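Local atomic coordinates of CBS domain protein (Sulfolobus tokodaii, PDB entry 2EF7), a protein that is of unknown function but carries a pair of CBS domains, modules that in many relatives bind adenosine-containing ligands and regulate partner proteins or domains. Residues Ala21-Ile26 against Val56-Lys61; Ser37-Asp42 against Val47-Glu52; Thr87-Leu92 against Gly112-Arg117. All coordinates share one frame; numbering follows the deposited sequence.

Interaction 1 of 3, residues Ala21-Ile26 against Val56-Lys61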
ATOM      1  N   ALA A  21     -26.262   2.166 -23.865  1.00 31.62           N
ATOM      2  CA  ALA A  21     -26.970   2.307 -22.594  1.00 27.10           C
ATOM      3  C   ALA A  21     -27.100   3.799 -22.306  1.00 27.93           C
ATOM      4  O   ALA A  21     -26.185   4.564 -22.606  1.00 27.73           O
ATOM      5  CB  ALA A  21     -26.184   1.627 -21.492  1.00 25.06           C
ATOM      6  N   LYS A  22     -28.220   4.218 -21.722  1.00 23.76           N
ATOM      7  CA  LYS A  22     -28.434   5.642 -21.442  1.00 27.43           C
ATOM      8  C   LYS A  22     -27.785   6.094 -20.138  1.00 24.45           C
ATOM      9  O   LYS A  22     -27.688   5.326 -19.184  1.00 29.88           O
ATOM     10  CB  LYS A  22     -29.931   5.957 -21.410  1.00 26.94           C
ATOM     11  CG  LYS A  22     -30.665   5.634 -22.700  1.00 33.87           C
ATOM     12  CD  LYS A  22     -32.170   5.756 -22.506  1.00 37.68           C
ATOM     13  CE  LYS A  22     -32.946   5.345 -23.746  1.00 46.17           C
ATOM     14  NZ  LYS A  22     -32.696   6.263 -24.893  1.00 54.26           N
ATOM     15  N   LEU A  23     -27.354   7.346 -20.102  1.00 21.42           N
ATOM     16  CA  LEU A  23     -26.695   7.889 -18.929  1.00 24.38           C
ATOM     17  C   LEU A  23     -27.460   7.598 -17.647  1.00 29.75           C
ATOM     18  O   LEU A  23     -26.884   7.094 -16.687  1.00 33.03           O
ATOM     19  CB  LEU A  23     -26.479   9.400 -19.088  1.00 26.14           C
ATOM     20  CG  LEU A  23     -25.728  10.130 -17.965  1.00 28.02           C
ATOM     21  CD1 LEU A  23     -25.084  11.391 -18.511  1.00 23.17           C
ATOM     22  CD2 LEU A  23     -26.678  10.476 -16.826  1.00 18.03           C
ATOM     23  N   ASN A  24     -28.759   7.881 -17.625  1.00 27.08           N
ATOM     24  CA  ASN A  24     -29.510   7.639 -16.399  1.00 31.05           C
ATOM     25  C   ASN A  24     -29.541   6.174 -15.977  1.00 27.34           C
ATOM     26  O   ASN A  24     -29.500   5.882 -14.779  1.00 25.88           O
ATOM     27  CB  ASN A  24     -30.938   8.197 -16.494  1.00 29.96           C
ATOM     28  CG  ASN A  24     -31.792   7.450 -17.485  1.00 40.02           C
ATOM     29  OD1 ASN A  24     -31.445   7.332 -18.659  1.00 39.03           O
ATOM     30  ND2 ASN A  24     -32.925   6.942 -17.019  1.00 37.78           N
ATOM     31  N   ASP A  25     -29.601   5.249 -16.932  1.00 20.26           N
ATOM     32  CA  ASP A  25     -29.618   3.833 -16.563  1.00 21.24           C
ATOM     33  C   ASP A  25     -28.255   3.418 -16.017  1.00 20.48           C
ATOM     34  O   ASP A  25     -28.159   2.621 -15.074  1.00 22.77           O
ATOM     35  CB  ASP A  25     -29.995   2.947 -17.760  1.00 24.19           C
ATOM     36  CG  ASP A  25     -31.422   3.178 -18.219  1.00 37.24           C
ATOM     37  OD1 ASP A  25     -32.284   3.424 -17.350  1.00 36.19           O
ATOM     38  OD2 ASP A  25     -31.689   3.107 -19.436  1.00 44.17           O
ATOM     39  N   ILE A  26     -27.203   3.969 -16.609  1.00 21.39           N
ATOM     40  CA  ILE A  26     -25.848   3.659 -16.161  1.00 22.20           C
ATOM     41  C   ILE A  26     -25.654   4.188 -14.744  1.00 26.25           C
ATOM     42  O   ILE A  26     -25.081   3.503 -13.888  1.00 23.23           O
ATOM     43  CB  ILE A  26     -24.798   4.310 -17.086  1.00 23.04           C
ATOM     44  CG1 ILE A  26     -24.936   3.748 -18.507  1.00 27.54           C
ATOM     45  CG2 ILE A  26     -23.402   4.074 -16.531  1.00 21.06           C
ATOM     46  CD1 ILE A  26     -24.211   4.580 -19.574  1.00 24.00           C
ATOM     47  N   VAL A  56     -20.409  13.135 -14.473  1.00 26.48           N
ATOM     48  CA  VAL A  56     -20.529  14.526 -14.057  1.00 29.60           C
ATOM     49  C   VAL A  56     -20.098  15.466 -15.173  1.00 32.38           C
ATOM     50  O   VAL A  56     -20.713  16.501 -15.404  1.00 28.92           O
ATOM     51  CB  VAL A  56     -19.678  14.810 -12.811  1.00 30.54           C
ATOM     52  CG1 VAL A  56     -19.682  16.317 -12.499  1.00 27.68           C
ATOM     53  CG2 VAL A  56     -20.234  14.041 -11.636  1.00 24.49           C
ATOM     54  N   LYS A  57     -19.040  15.090 -15.872  1.00 31.64           N
ATOM     55  CA  LYS A  57     -18.535  15.904 -16.957  1.00 32.68           C
ATOM     56  C   LYS A  57     -19.593  16.040 -18.054  1.00 34.48           C
ATOM     57  O   LYS A  57     -19.851  17.139 -18.540  1.00 32.04           O
ATOM     58  CB  LYS A  57     -17.261  15.265 -17.511  1.00 42.07           C
ATOM     59  CG  LYS A  57     -16.368  16.196 -18.292  1.00 54.76           C
ATOM     60  CD  LYS A  57     -14.944  16.149 -17.749  1.00 61.30           C
ATOM     61  CE  LYS A  57     -14.330  14.758 -17.867  1.00 63.47           C
ATOM     62  NZ  LYS A  57     -12.929  14.725 -17.349  1.00 59.10           N
ATOM     63  N   ALA A  58     -20.218  14.931 -18.439  1.00 29.99           N
ATOM     64  CA  ALA A  58     -21.230  14.980 -19.493  1.00 28.69           C
ATOM     65  C   ALA A  58     -22.404  15.870 -19.097  1.00 34.57           C
ATOM     66  O   ALA A  58     -22.948  16.612 -19.929  1.00 30.28           O
ATOM     67  CB  ALA A  58     -21.717  13.587 -19.819  1.00 19.02           C
ATOM     68  N   ILE A  59     -22.798  15.805 -17.827  1.00 24.68           N
ATOM     69  CA  ILE A  59     -23.903  16.625 -17.340  1.00 28.10           C
ATOM     70  C   ILE A  59     -23.474  18.081 -17.354  1.00 28.59           C
ATOM     71  O   ILE A  59     -24.225  18.952 -17.788  1.00 31.04           O
ATOM     72  CB  ILE A  59     -24.318  16.206 -15.921  1.00 32.80           C
ATOM     73  CG1 ILE A  59     -24.888  14.791 -15.982  1.00 22.19           C
ATOM     74  CG2 ILE A  59     -25.362  17.179 -15.348  1.00 21.05           C
ATOM     75  CD1 ILE A  59     -25.113  14.189 -14.639  1.00 37.27           C
ATOM     76  N   GLY A  60     -22.251  18.334 -16.902  1.00 28.41           N
ATOM     77  CA  GLY A  60     -21.738  19.686 -16.891  1.00 33.97           C
ATOM     78  C   GLY A  60     -21.620  20.254 -18.297  1.00 42.13           C
ATOM     79  O   GLY A  60     -21.467  21.461 -18.468  1.00 43.51           O
ATOM     80  N   LYS A  61     -21.685  19.388 -19.306  1.00 41.44           N
ATOM     81  CA  LYS A  61     -21.592  19.830 -20.691  1.00 39.19           C
ATOM     82  C   LYS A  61     -22.986  19.876 -21.308  1.00 37.87           C
ATOM     83  O   LYS A  61     -23.130  19.968 -22.521  1.00 43.35           O
ATOM     84  CB  LYS A  61     -20.703  18.888 -21.507  1.00 44.20           C
ATOM     85  CG  LYS A  61     -19.290  18.691 -20.967  1.00 47.96           C
ATOM     86  CD  LYS A  61     -18.483  19.970 -20.998  1.00 53.85           C
ATOM     87  CE  LYS A  61     -17.044  19.726 -20.559  1.00 55.22           C
ATOM     88  NZ  LYS A  61     -16.251  20.987 -20.553  1.00 53.60           N
TER

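Interaction 2 of 3, residues Ser37-Asp42 against Val47-Glu52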
ATOM      1  N   SER A  37     -17.301   3.030 -11.433  1.00 21.62           N
ATOM      2  CA  SER A  37     -17.089   2.975 -12.875  1.00 22.31           C
ATOM      3  C   SER A  37     -17.601   1.659 -13.460  1.00 26.39           C
ATOM      4  O   SER A  37     -17.791   0.678 -12.749  1.00 26.34           O
ATOM      5  CB  SER A  37     -15.592   3.110 -13.199  1.00 18.07           C
ATOM      6  OG  SER A  37     -14.868   2.012 -12.664  1.00 28.17           O
ATOM      7  N   VAL A  38     -17.828   1.649 -14.763  1.00 25.29           N
ATOM      8  CA  VAL A  38     -18.279   0.445 -15.433  1.00 23.12           C
ATOM      9  C   VAL A  38     -17.561   0.350 -16.765  1.00 24.28           C
ATOM     10  O   VAL A  38     -17.130   1.352 -17.328  1.00 23.65           O
ATOM     11  CB  VAL A  38     -19.811   0.448 -15.698  1.00 28.72           C
ATOM     12  CG1 VAL A  38     -20.573   0.422 -14.382  1.00 29.55           C
ATOM     13  CG2 VAL A  38     -20.200   1.674 -16.518  1.00 31.17           C
ATOM     14  N   ILE A  39     -17.422  -0.865 -17.259  1.00 19.57           N
ATOM     15  CA  ILE A  39     -16.794  -1.081 -18.549  1.00 23.54           C
ATOM     16  C   ILE A  39     -17.895  -0.969 -19.588  1.00 18.75           C
ATOM     17  O   ILE A  39     -18.993  -1.475 -19.382  1.00 25.96           O
ATOM     18  CB  ILE A  39     -16.203  -2.494 -18.639  1.00 23.34           C
ATOM     19  CG1 ILE A  39     -15.156  -2.678 -17.546  1.00 25.87           C
ATOM     20  CG2 ILE A  39     -15.622  -2.734 -20.037  1.00 20.57           C
ATOM     21  CD1 ILE A  39     -13.999  -1.686 -17.643  1.00 27.37           C
ATOM     22  N   VAL A  40     -17.622  -0.286 -20.694  1.00 23.47           N
ATOM     23  CA  VAL A  40     -18.619  -0.196 -21.748  1.00 18.34           C
ATOM     24  C   VAL A  40     -18.246  -1.288 -22.759  1.00 26.16           C
ATOM     25  O   VAL A  40     -17.082  -1.384 -23.167  1.00 21.75           O
ATOM     26  CB  VAL A  40     -18.598   1.163 -22.454  1.00 22.14           C
ATOM     27  CG1 VAL A  40     -19.691   1.197 -23.506  1.00 20.20           C
ATOM     28  CG2 VAL A  40     -18.776   2.306 -21.420  1.00 22.36           C
ATOM     29  N   VAL A  41     -19.212  -2.126 -23.128  1.00 22.96           N
ATOM     30  CA  VAL A  41     -18.944  -3.187 -24.087  1.00 23.74           C
ATOM     31  C   VAL A  41     -19.788  -3.071 -25.337  1.00 31.67           C
ATOM     32  O   VAL A  41     -20.862  -2.461 -25.343  1.00 24.61           O
ATOM     33  CB  VAL A  41     -19.172  -4.612 -23.505  1.00 24.52           C
ATOM     34  CG1 VAL A  41     -18.236  -4.858 -22.332  1.00 18.65           C
ATOM     35  CG2 VAL A  41     -20.617  -4.796 -23.094  1.00 19.06           C
ATOM     36  N   ASP A  42     -19.258  -3.661 -26.400  1.00 29.75           N
ATOM     37  CA  ASP A  42     -19.891  -3.707 -27.703  1.00 28.72           C
ATOM     38  C   ASP A  42     -19.935  -5.210 -27.925  1.00 33.71           C
ATOM     39  O   ASP A  42     -18.919  -5.811 -28.248  1.00 28.92           O
ATOM     40  CB  ASP A  42     -18.983  -3.046 -28.743  1.00 35.67           C
ATOM     41  CG  ASP A  42     -19.618  -2.978 -30.124  1.00 39.33           C
ATOM     42  OD1 ASP A  42     -20.358  -3.911 -30.497  1.00 35.08           O
ATOM     43  OD2 ASP A  42     -19.363  -1.992 -30.847  1.00 45.88           O
ATOM     44  N   VAL A  47     -15.013  -1.473 -25.008  1.00 25.20           N
ATOM     45  CA  VAL A  47     -14.745  -0.367 -25.931  1.00 21.04           C
ATOM     46  C   VAL A  47     -14.475   0.922 -25.166  1.00 25.14           C
ATOM     47  O   VAL A  47     -14.172   1.960 -25.753  1.00 28.96           O
ATOM     48  CB  VAL A  47     -15.905  -0.124 -26.908  1.00 19.07           C
ATOM     49  CG1 VAL A  47     -15.927  -1.214 -27.965  1.00 26.02           C
ATOM     50  CG2 VAL A  47     -17.219  -0.086 -26.153  1.00 22.56           C
ATOM     51  N   GLY A  48     -14.573   0.858 -23.847  1.00 25.71           N
ATOM     52  CA  GLY A  48     -14.321   2.046 -23.059  1.00 25.77           C
ATOM     53  C   GLY A  48     -14.669   1.877 -21.597  1.00 23.94           C
ATOM     54  O   GLY A  48     -14.919   0.764 -21.124  1.00 22.60           O
ATOM     55  N   ILE A  49     -14.684   2.996 -20.882  1.00 24.92           N
ATOM     56  CA  ILE A  49     -15.002   2.997 -19.466  1.00 24.12           C
ATOM     57  C   ILE A  49     -15.699   4.301 -19.083  1.00 26.34           C
ATOM     58  O   ILE A  49     -15.407   5.360 -19.635  1.00 24.62           O
ATOM     59  CB  ILE A  49     -13.721   2.833 -18.615  1.00 29.68           C
ATOM     60  CG1 ILE A  49     -14.087   2.704 -17.138  1.00 28.93           C
ATOM     61  CG2 ILE A  49     -12.798   4.019 -18.827  1.00 32.38           C
ATOM     62  CD1 ILE A  49     -12.878   2.542 -16.220  1.00 35.98           C
ATOM     63  N   ILE A  50     -16.637   4.200 -18.149  1.00 23.29           N
ATOM     64  CA  ILE A  50     -17.370   5.359 -17.657  1.00 23.69           C
ATOM     65  C   ILE A  50     -17.149   5.440 -16.152  1.00 26.40           C
ATOM     66  O   ILE A  50     -17.464   4.499 -15.423  1.00 27.95           O
ATOM     67  CB  ILE A  50     -18.889   5.235 -17.939  1.00 26.34           C
ATOM     68  CG1 ILE A  50     -19.155   5.378 -19.441  1.00 28.60           C
ATOM     69  CG2 ILE A  50     -19.651   6.297 -17.164  1.00 21.32           C
ATOM     70  CD1 ILE A  50     -20.587   5.077 -19.864  1.00 23.80           C
ATOM     71  N   THR A  51     -16.577   6.552 -15.695  1.00 23.19           N
ATOM     72  CA  THR A  51     -16.337   6.757 -14.268  1.00 27.02           C
ATOM     73  C   THR A  51     -17.353   7.771 -13.792  1.00 27.21           C
ATOM     74  O   THR A  51     -18.051   8.380 -14.608  1.00 29.14           O
ATOM     75  CB  THR A  51     -14.969   7.367 -13.997  1.00 25.86           C
ATOM     76  OG1 THR A  51     -14.891   8.638 -14.663  1.00 26.96           O
ATOM     77  CG2 THR A  51     -13.859   6.442 -14.489  1.00 30.38           C
ATOM     78  N   GLU A  52     -17.426   7.963 -12.478  1.00 25.70           N
ATOM     79  CA  GLU A  52     -18.360   8.932 -11.915  1.00 29.48           C
ATOM     80  C   GLU A  52     -18.067  10.296 -12.513  1.00 26.04           C
ATOM     81  O   GLU A  52     -18.980  11.069 -12.788  1.00 22.85           O
ATOM     82  CB  GLU A  52     -18.204   9.013 -10.398  1.00 27.63           C
ATOM     83  CG  GLU A  52     -18.377   7.689  -9.711  1.00 35.51           C
ATOM     84  CD  GLU A  52     -18.244   7.808  -8.216  1.00 38.25           C
ATOM     85  OE1 GLU A  52     -17.246   8.403  -7.759  1.00 37.74           O
ATOM     86  OE2 GLU A  52     -19.130   7.309  -7.499  1.00 39.03           O
TER

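Interaction 3 of 3, residues Thr87-Leu92 against Gly112-Arg117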
ATOM      1  N   THR A  87       3.597 -10.077 -16.147  1.00 25.33           N
ATOM      2  CA  THR A  87       4.466  -9.039 -16.685  1.00 31.41           C
ATOM      3  C   THR A  87       3.993  -8.516 -18.026  1.00 31.01           C
ATOM      4  O   THR A  87       4.327  -7.399 -18.413  1.00 29.01           O
ATOM      5  CB  THR A  87       5.915  -9.533 -16.800  1.00 30.81           C
ATOM      6  OG1 THR A  87       5.977 -10.686 -17.643  1.00 37.24           O
ATOM      7  CG2 THR A  87       6.438  -9.892 -15.429  1.00 35.34           C
ATOM      8  N   GLY A  88       3.208  -9.318 -18.732  1.00 27.42           N
ATOM      9  CA  GLY A  88       2.684  -8.874 -20.006  1.00 28.04           C
ATOM     10  C   GLY A  88       1.726  -7.725 -19.753  1.00 24.22           C
ATOM     11  O   GLY A  88       1.756  -6.701 -20.445  1.00 24.86           O
ATOM     12  N   ALA A  89       0.864  -7.900 -18.758  1.00 24.59           N
ATOM     13  CA  ALA A  89      -0.089  -6.859 -18.396  1.00 30.95           C
ATOM     14  C   ALA A  89       0.710  -5.627 -17.947  1.00 28.36           C
ATOM     15  O   ALA A  89       0.357  -4.491 -18.268  1.00 30.08           O
ATOM     16  CB  ALA A  89      -0.994  -7.345 -17.265  1.00 24.03           C
ATOM     17  N   LEU A  90       1.793  -5.866 -17.215  1.00 32.24           N
ATOM     18  CA  LEU A  90       2.650  -4.790 -16.732  1.00 30.50           C
ATOM     19  C   LEU A  90       3.254  -3.997 -17.887  1.00 28.09           C
ATOM     20  O   LEU A  90       3.277  -2.764 -17.872  1.00 24.71           O
ATOM     21  CB  LEU A  90       3.785  -5.358 -15.886  1.00 26.98           C
ATOM     22  CG  LEU A  90       4.729  -4.304 -15.306  1.00 28.48           C
ATOM     23  CD1 LEU A  90       3.959  -3.325 -14.437  1.00 25.26           C
ATOM     24  CD2 LEU A  90       5.807  -5.001 -14.496  1.00 26.21           C
ATOM     25  N   ALA A  91       3.756  -4.705 -18.887  1.00 24.82           N
ATOM     26  CA  ALA A  91       4.364  -4.032 -20.020  1.00 25.17           C
ATOM     27  C   ALA A  91       3.344  -3.166 -20.747  1.00 28.97           C
ATOM     28  O   ALA A  91       3.679  -2.081 -21.221  1.00 29.06           O
ATOM     29  CB  ALA A  91       4.970  -5.046 -20.968  1.00 20.31           C
ATOM     30  N   LEU A  92       2.097  -3.633 -20.820  1.00 29.12           N
ATOM     31  CA  LEU A  92       1.052  -2.884 -21.509  1.00 30.74           C
ATOM     32  C   LEU A  92       0.658  -1.646 -20.705  1.00 28.05           C
ATOM     33  O   LEU A  92       0.423  -0.583 -21.271  1.00 29.92           O
ATOM     34  CB  LEU A  92      -0.173  -3.778 -21.753  1.00 32.68           C
ATOM     35  CG  LEU A  92      -0.971  -3.490 -23.026  1.00 34.53           C
ATOM     36  CD1 LEU A  92      -0.046  -3.591 -24.226  1.00 37.97           C
ATOM     37  CD2 LEU A  92      -2.114  -4.476 -23.169  1.00 35.83           C
ATOM     38  N   GLY A 112     -12.724  -9.691 -16.865  1.00 23.32           N
ATOM     39  CA  GLY A 112     -12.357  -9.048 -15.618  1.00 22.50           C
ATOM     40  C   GLY A 112     -11.543  -7.780 -15.810  1.00 22.03           C
ATOM     41  O   GLY A 112     -11.440  -7.258 -16.925  1.00 25.66           O
ATOM     42  N   ILE A 113     -10.964  -7.299 -14.712  1.00 25.75           N
ATOM     43  CA  ILE A 113     -10.139  -6.095 -14.689  1.00 26.27           C
ATOM     44  C   ILE A 113      -8.906  -6.387 -13.839  1.00 30.51           C
ATOM     45  O   ILE A 113      -9.037  -6.939 -12.748  1.00 25.34           O
ATOM     46  CB  ILE A 113     -10.893  -4.904 -14.027  1.00 30.54           C
ATOM     47  CG1 ILE A 113     -12.068  -4.480 -14.896  1.00 35.21           C
ATOM     48  CG2 ILE A 113      -9.941  -3.733 -13.803  1.00 32.15           C
ATOM     49  CD1 ILE A 113     -11.664  -4.040 -16.278  1.00 49.78           C
ATOM     50  N   ILE A 114      -7.725  -6.027 -14.346  1.00 25.98           N
ATOM     51  CA  ILE A 114      -6.463  -6.235 -13.631  1.00 27.39           C
ATOM     52  C   ILE A 114      -5.823  -4.868 -13.401  1.00 28.27           C
ATOM     53  O   ILE A 114      -5.793  -4.036 -14.302  1.00 26.79           O
ATOM     54  CB  ILE A 114      -5.470  -7.141 -14.445  1.00 28.47           C
ATOM     55  CG1 ILE A 114      -4.211  -7.421 -13.621  1.00 31.44           C
ATOM     56  CG2 ILE A 114      -5.057  -6.472 -15.744  1.00 21.91           C
ATOM     57  CD1 ILE A 114      -4.221  -8.752 -12.933  1.00 28.03           C
ATOM     58  N   SER A 115      -5.314  -4.632 -12.196  1.00 28.27           N
ATOM     59  CA  SER A 115      -4.703  -3.345 -11.884  1.00 30.55           C
ATOM     60  C   SER A 115      -3.241  -3.488 -11.490  1.00 31.14           C
ATOM     61  O   SER A 115      -2.774  -4.574 -11.151  1.00 26.94           O
ATOM     62  CB  SER A 115      -5.454  -2.666 -10.739  1.00 32.61           C
ATOM     63  OG  SER A 115      -5.130  -3.286  -9.506  1.00 35.99           O
ATOM     64  N   ILE A 116      -2.529  -2.370 -11.524  1.00 34.70           N
ATOM     65  CA  ILE A 116      -1.122  -2.349 -11.175  1.00 40.32           C
ATOM     66  C   ILE A 116      -0.904  -2.915  -9.769  1.00 42.36           C
ATOM     67  O   ILE A 116       0.133  -3.516  -9.492  1.00 45.29           O
ATOM     68  CB  ILE A 116      -0.560  -0.909 -11.253  1.00 45.12           C
ATOM     69  CG1 ILE A 116       0.958  -0.938 -11.071  1.00 47.24           C
ATOM     70  CG2 ILE A 116      -1.236  -0.023 -10.214  1.00 42.20           C
ATOM     71  CD1 ILE A 116       1.680  -1.678 -12.178  1.00 44.42           C
ATOM     72  N   ARG A 117      -1.877  -2.731  -8.882  1.00 42.09           N
ATOM     73  CA  ARG A 117      -1.748  -3.257  -7.526  1.00 41.89           C
ATOM     74  C   ARG A 117      -1.852  -4.773  -7.538  1.00 39.44           C
ATOM     75  O   ARG A 117      -1.246  -5.450  -6.701  1.00 36.86           O
ATOM     76  CB  ARG A 117      -2.822  -2.683  -6.596  1.00 45.65           C
ATOM     77  CG  ARG A 117      -2.723  -1.183  -6.363  1.00 57.72           C
ATOM     78  CD  ARG A 117      -1.303  -0.754  -6.012  1.00 62.68           C
ATOM     79  NE  ARG A 117      -1.240   0.657  -5.631  1.00 72.47           N
ATOM     80  CZ  ARG A 117      -0.139   1.402  -5.678  1.00 77.50           C
ATOM     81  NH1 ARG A 117       1.006   0.879  -6.097  1.00 80.26           N
ATOM     82  NH2 ARG A 117      -0.182   2.674  -5.300  1.00 82.90           N
TER

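Interaction 1 of 3, residues Ala21-Ile26 against Val56-Lys61
Leu23 reaches across to Ala58 and Ile59 and alone carries the meeting of two helix ends, a worked example of how one well-aimed leucine can join helices whose backbones stay apart. The nearest alpha carbons, Leu23 CA and Ala58 CA, are 9.0 Å from each other. The leucine bridges this gap with CG anti to the backbone N (chi1 -177°) and CD1 swung well away from its own CA (chi2 155°), so that the methyl leads. Leu23 CD1 rests 4.2 Å from Ala58 CB. It also stands 4.2 Å from Ile59 CG1, straddling two consecutive residues of the facing helix. Ala58 presents its methyl directly, whereas Ile59 starts out across the line of approach and turns its CG1 branch in toward the leucine. All three residues are buried, and no hydrogen bond crosses between the segments; only 88 Å² of surface is shared. Phe72, from a loop, touches both Leu23 and Ala58.

The outward-facing sides of both helices are loose and polar: Lys22 and Asp25 on one, Lys57 and Lys61 on the other, are exposed and do not meet across the contact; the last two also pack on Thr31 of a second subunit. Each end is ordered locally instead: Lys22 occupies the N-cap position, and Ile26 N bonds to Lys22 O at 3.0 Å, while Gly60 N closes on Val56 O at 2.8 Å in the last turn of the other helix.

Helix 23-33 thus begins beside the end of helix 52-60, within the first CBS domain. Backbone hydrogen bonds between Ala21 and Ala69, Leu23 and Thr67, and Asn24 and Leu65 fasten the start of the first helix to the segment Leu65-Ala69 that follows helix 52-60. Helix 52-60 also faces the second subunit, whose Ala27 packs on Val56 and whose Ile59 meets Ile59.

Interaction 2 of 3, residues Ser37-Asp42 against Val47-Glu52
Ser37-Asp42 and Val47-Glu52 run antiparallel, their strand axes 4.5 Å apart at closest approach and inclined at 153°, with Val38 and Ile50 as a hydrogen-bonded pair: Val38 N donates to Ile50 O at 2.9 Å and Ile50 N to Val38 O at 3.0 Å. Beside these two side chains, which point the same way, Val40 completes the apolar surface. Val40 CG1, anti to the backbone N (chi1 -178°), meets Val47 CG2 at 3.8 Å, nearly at a right angle, while Val40 CG2 touches Ile50 CD1 at 3.7 Å. The hairpin carries a classic beta bulge, in which Val47 and Gly48 both face Val40. Val40 O takes a nearly straight bond from Val47 N, 2.8 Å long, and a weak one from Gly48 N. Val40 N in turn donates to Gly48 O from well above the carbonyl plane. Val38 and Ile50 lie against Ile26 and Val38 also meets Met30, so this face of the CBS sheet is roofed by helix 23-33. On the face with Ser37 and Thr51, Ile39 and Ile49 make a looser pair, Ile39 CD1 to Ile49 CG1 4.4 Å. Asp42 sets its CB 3.6 Å from Val47 CG1, and its carboxylate forms a salt bridge with Lys19.

Interaction 3 of 3, residues Thr87-Leu92 against Gly112-Arg117
Between Leu90 and Ile116, and between Ala89 and Ile114, no ring or other flat group intervenes; the contact is wholly aliphatic; on the strand, Ile114 faces the helix and Ile113 the reverse. It illustrates how a helix can be seated by two neighbouring residues at once. Leu90 and Ile116 meet methyl to methyl, with Leu90 CD1 3.6 Å from Ile116 CD1. Both side chains set out across the line joining the segments, and their ends do the touching: Leu90 CG and Ile116 CG1 each lie anti to the backbone N (chi1 -179° and -172°), and the two chains cross at a slant. Ala89 points its methyl toward the strand, where Ala89 CB stands a looser 4.4 Å from Ile114 CG2. All four residues are buried.

At the turn from strand to helix, Ser115 takes the N-cap position. Its OG accepts a weak capping bond from Arg117 N at 3.4 Å, and Ser115 N is bonded to the carboxylate of Asp118.

Helix 86-96 thereby lies over strand 110-115 and the start of helix 116-126 in the second CBS domain. Leu101, Val103, Ile80 and Met93 pack around Ile114, and Ile123 of a third subunit packs on Ile116.

How the interactions relate
From the N terminus, the chain passes strand 16-18, enters helix 23-33, passes through the hairpin of strands 37-42 and 45-51, and returns along helix 52-60. Interaction 2 closes the short hairpin loop, and interaction 1 closes the longer loop that encloses it. The two touch through Ile26, so helix and sheet of the first CBS domain share one core. Interaction 3 follows in series and closes a helix-to-strand loop in the second CBS domain. It lies about 28 Å from interaction 1, centre to centre, yet meets interaction 2 where Ile39 CD1 packs 3.6 Å from Ile113 CD1, joining the sheets of the two domains.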